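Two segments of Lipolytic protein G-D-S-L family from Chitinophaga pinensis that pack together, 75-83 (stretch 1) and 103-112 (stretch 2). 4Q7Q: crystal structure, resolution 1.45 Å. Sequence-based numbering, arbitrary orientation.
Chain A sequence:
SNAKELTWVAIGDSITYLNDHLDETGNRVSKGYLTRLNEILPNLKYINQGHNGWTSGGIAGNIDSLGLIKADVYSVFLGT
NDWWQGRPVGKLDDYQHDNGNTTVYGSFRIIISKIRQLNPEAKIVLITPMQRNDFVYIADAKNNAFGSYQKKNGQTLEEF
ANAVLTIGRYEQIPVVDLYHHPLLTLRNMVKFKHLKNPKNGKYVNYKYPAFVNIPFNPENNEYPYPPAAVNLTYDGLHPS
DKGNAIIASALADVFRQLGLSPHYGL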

# COMPACT_ATOMS: atom_id res chain seq x y z
N SER A 75 -5.92 -10.35 -5.28
CA SER A 75 -5.91 -8.90 -5.13
C SER A 75 -4.52 -8.37 -5.44
O SER A 75 -3.51 -9.06 -5.22
CB SER A 75 -6.38 -8.45 -3.74
OG SER A 75 -5.58 -8.99 -2.71
N VAL A 76 -4.46 -7.16 -5.98
CA VAL A 76 -3.19 -6.52 -6.29
C VAL A 76 -3.16 -5.15 -5.65
O VAL A 76 -4.00 -4.30 -5.95
CB VAL A 76 -2.98 -6.39 -7.81
CG1 VAL A 76 -1.62 -5.76 -8.13
CG2 VAL A 76 -3.10 -7.76 -8.48
N PHE A 77 -2.20 -4.94 -4.76
CA PHE A 77 -2.13 -3.73 -3.94
C PHE A 77 -0.70 -3.20 -4.06
O PHE A 77 0.17 -3.50 -3.24
CB PHE A 77 -2.46 -4.12 -2.50
CG PHE A 77 -2.64 -2.96 -1.54
CD1 PHE A 77 -2.43 -1.63 -1.92
CD2 PHE A 77 -3.00 -3.21 -0.23
CE1 PHE A 77 -2.59 -0.60 -1.00
CE2 PHE A 77 -3.18 -2.18 0.69
CZ PHE A 77 -2.96 -0.88 0.30
N LEU A 78 -0.46 -2.42 -5.12
CA LEU A 78 0.88 -1.97 -5.49
C LEU A 78 0.85 -0.54 -5.98
O LEU A 78 -0.18 -0.07 -6.45
CB LEU A 78 1.45 -2.84 -6.61
CG LEU A 78 1.71 -4.30 -6.26
CD1 LEU A 78 1.92 -5.10 -7.55
CD2 LEU A 78 2.92 -4.40 -5.33
N GLY A 79 1.99 0.13 -5.90
CA GLY A 79 2.12 1.43 -6.53
C GLY A 79 2.80 2.47 -5.66
O GLY A 79 3.46 3.38 -6.17
N THR A 80 2.67 2.35 -4.35
CA THR A 80 3.23 3.36 -3.47
C THR A 80 4.76 3.42 -3.59
O THR A 80 5.36 4.50 -3.59
CB THR A 80 2.75 3.21 -2.00
OG1 THR A 80 2.98 4.44 -1.30
CG2 THR A 80 3.44 2.07 -1.28
N ASN A 81 5.40 2.27 -3.77
CA ASN A 81 6.85 2.27 -3.93
C ASN A 81 7.27 2.74 -5.31
O ASN A 81 8.32 3.36 -5.45
CB ASN A 81 7.45 0.91 -3.59
CG ASN A 81 7.25 0.55 -2.14
OD1 ASN A 81 7.30 1.42 -1.27
ND2 ASN A 81 7.00 -0.72 -1.86
N ASP A 82 6.46 2.44 -6.33
CA ASP A 82 6.68 2.97 -7.66
C ASP A 82 6.70 4.49 -7.64
O ASP A 82 7.56 5.12 -8.25
CB ASP A 82 5.58 2.52 -8.62
CG ASP A 82 5.49 1.02 -8.73
OD1 ASP A 82 5.07 0.38 -7.75
OD2 ASP A 82 5.81 0.48 -9.81
N TRP A 83 5.73 5.07 -6.94
CA TRP A 83 5.68 6.52 -6.78
C TRP A 83 6.95 7.06 -6.13
O TRP A 83 7.57 8.01 -6.63
CB TRP A 83 4.44 6.96 -5.99
CG TRP A 83 4.51 8.41 -5.60
CD1 TRP A 83 4.26 9.49 -6.41
CD2 TRP A 83 4.85 8.95 -4.31
NE1 TRP A 83 4.43 10.66 -5.70
CE2 TRP A 83 4.79 10.35 -4.41
CE3 TRP A 83 5.21 8.37 -3.09
CZ2 TRP A 83 5.07 11.19 -3.34
CZ3 TRP A 83 5.49 9.20 -2.02
CH2 TRP A 83 5.42 10.61 -2.15
N THR A 103 6.67 0.99 -17.29
CA THR A 103 5.73 1.92 -16.67
C THR A 103 4.85 1.11 -15.73
O THR A 103 4.81 -0.12 -15.81
CB THR A 103 4.79 2.59 -17.70
OG1 THR A 103 4.01 1.58 -18.36
CG2 THR A 103 5.58 3.38 -18.73
N VAL A 104 4.12 1.82 -14.87
CA VAL A 104 3.18 1.19 -13.96
C VAL A 104 2.06 0.47 -14.73
O VAL A 104 1.75 -0.69 -14.45
CB VAL A 104 2.59 2.21 -12.96
CG1 VAL A 104 1.58 1.54 -12.07
CG2 VAL A 104 3.72 2.82 -12.14
N TYR A 105 1.48 1.14 -15.71
CA TYR A 105 0.48 0.50 -16.56
C TYR A 105 1.04 -0.78 -17.20
O TYR A 105 0.34 -1.80 -17.27
CB TYR A 105 0.04 1.46 -17.66
CG TYR A 105 -1.07 2.43 -17.33
CD1 TYR A 105 -2.40 2.04 -17.37
CD2 TYR A 105 -0.79 3.76 -17.03
CE1 TYR A 105 -3.42 2.93 -17.11
CE2 TYR A 105 -1.81 4.67 -16.77
CZ TYR A 105 -3.13 4.25 -16.81
OH TYR A 105 -4.17 5.12 -16.56
N GLY A 106 2.29 -0.74 -17.67
CA GLY A 106 2.94 -1.91 -18.23
C GLY A 106 3.08 -3.05 -17.22
O GLY A 106 2.82 -4.21 -17.54
N SER A 107 3.48 -2.71 -15.99
CA SER A 107 3.63 -3.71 -14.94
C SER A 107 2.31 -4.38 -14.63
O SER A 107 2.25 -5.59 -14.39
CB SER A 107 4.18 -3.08 -13.66
OG SER A 107 5.48 -2.57 -13.86
N PHE A 108 1.23 -3.60 -14.62
CA PHE A 108 -0.07 -4.17 -14.33
C PHE A 108 -0.53 -5.09 -15.45
O PHE A 108 -1.19 -6.10 -15.19
CB PHE A 108 -1.11 -3.10 -14.01
CG PHE A 108 -1.12 -2.69 -12.56
CD1 PHE A 108 -0.08 -1.93 -12.04
CD2 PHE A 108 -2.15 -3.08 -11.72
CE1 PHE A 108 -0.08 -1.56 -10.70
CE2 PHE A 108 -2.16 -2.71 -10.38
CZ PHE A 108 -1.12 -1.94 -9.87
N ARG A 109 -0.15 -4.77 -16.69
CA ARG A 109 -0.42 -5.65 -17.81
C ARG A 109 0.23 -7.02 -17.59
O ARG A 109 -0.42 -8.06 -17.75
CB ARG A 109 0.06 -5.03 -19.13
CG ARG A 109 0.04 -6.02 -20.31
CD ARG A 109 0.65 -5.41 -21.58
NE ARG A 109 1.90 -4.71 -21.29
CZ ARG A 109 3.07 -5.31 -21.12
NH1 ARG A 109 4.15 -4.58 -20.84
NH2 ARG A 109 3.17 -6.63 -21.21
N ILE A 110 1.49 -7.01 -17.19
CA ILE A 110 2.23 -8.24 -16.91
C ILE A 110 1.60 -9.03 -15.76
O ILE A 110 1.41 -10.25 -15.85
CB ILE A 110 3.71 -7.91 -16.58
CG1 ILE A 110 4.39 -7.35 -17.83
CG2 ILE A 110 4.44 -9.13 -16.04
CD1 ILE A 110 5.79 -6.87 -17.57
N ILE A 111 1.25 -8.33 -14.68
CA ILE A 111 0.69 -8.98 -13.50
C ILE A 111 -0.68 -9.58 -13.78
O ILE A 111 -0.93 -10.75 -13.45
CB ILE A 111 0.60 -8.01 -12.31
CG1 ILE A 111 2.01 -7.60 -11.87
CG2 ILE A 111 -0.16 -8.64 -11.15
CD1 ILE A 111 2.04 -6.34 -11.01
N ILE A 112 -1.57 -8.81 -14.39
CA ILE A 112 -2.91 -9.31 -14.68
C ILE A 112 -2.86 -10.45 -15.70
O ILE A 112 -3.60 -11.42 -15.59
CB ILE A 112 -3.85 -8.17 -15.12
CG1 ILE A 112 -4.17 -7.29 -13.91
CG2 ILE A 112 -5.13 -8.73 -15.73
CD1 ILE A 112 -4.80 -5.97 -14.26

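The contact between these two segments is a matter of shape. No hydrogen bond crosses it, and the 296 Å² buried, summed over both sides, comes mainly from apolar side chains of a strand and the loop after it resting on one side of a helix. Two CA pairs set the register: Val 76 CA lies 8.5 Å from Ile 111 CA, and Asp 82 CA lies 7.4 Å from Val 104 CA. The first segment therefore meets the later turns of the helix with its strand and the first turn with the start of its own helix.

The main bump on the helical side is the ring of Phe 108. Its CA-to-CB bond points sideways, but with chi1 at -86° and chi2 at 72° the end of the side chain comes nearer to the first segment. There it enters a hollow bordered by Val 76 and Leu 78. Val 76 CG1 is 3.8 Å from Phe 108 CE2, approaching the ring obliquely. Leu 78 CB is 4.2 Å from Phe 108 CZ, and the backbone also takes part, since Leu 78 O sits at the ring edge, near its plane, 4.0 Å from Phe 108 CZ. Phe 108 and Val 76 each have 57 Å² covered, the largest values in the contact.

Ile 111, one turn further along the helix, meets the same two residues. Its CA-to-CB bond points toward the first segment, and with rotamers m and t it reaches both partners: Ile 111 CG2 is 4.1 Å from Val 76 CG2, and Ile 111 CD1 is 3.7 Å from Leu 78 CD1. Val 76 thus fits between Phe 108 and Ile 111, with CG1 nearer the former and CG2 nearer the latter. Phe 77 takes no part: its CA-to-CB bond points away, whereas those of Val 76 and Leu 78, on either side in sequence, point toward the helix.

Gly 79 marks the shallow part of the surface. It occupies the N-cap position of the following helix, at phi/psi 135/-29, where a CB would be jammed against the preceding carbonyl O; the local backbone alone calls for glycine. An ideal CB would lie 5.2 Å from both Phe 108 CE1 and Val 104 CG1, so the other segment does not impose that requirement.

At the other end, Asp 82 and Val 104 point their CA-to-CB bonds toward each other's segments. Asp 82 OD2 is 3.9 Å from Val 104 CG2, a van der Waals contact of a carboxylate oxygen with a methyl group; both carboxylate oxygens are hydrogen-bonded elsewhere in the structure. Val 104 opens a helix whose N-cap is Thr 103, whose CA-to-CB bond points away from the other segment. Thr 103 OG1 accepts from Gly 106 N at 3.0 Å, with an N-H...O angle of 155°, a capping bond that satisfies an amide in the first turn.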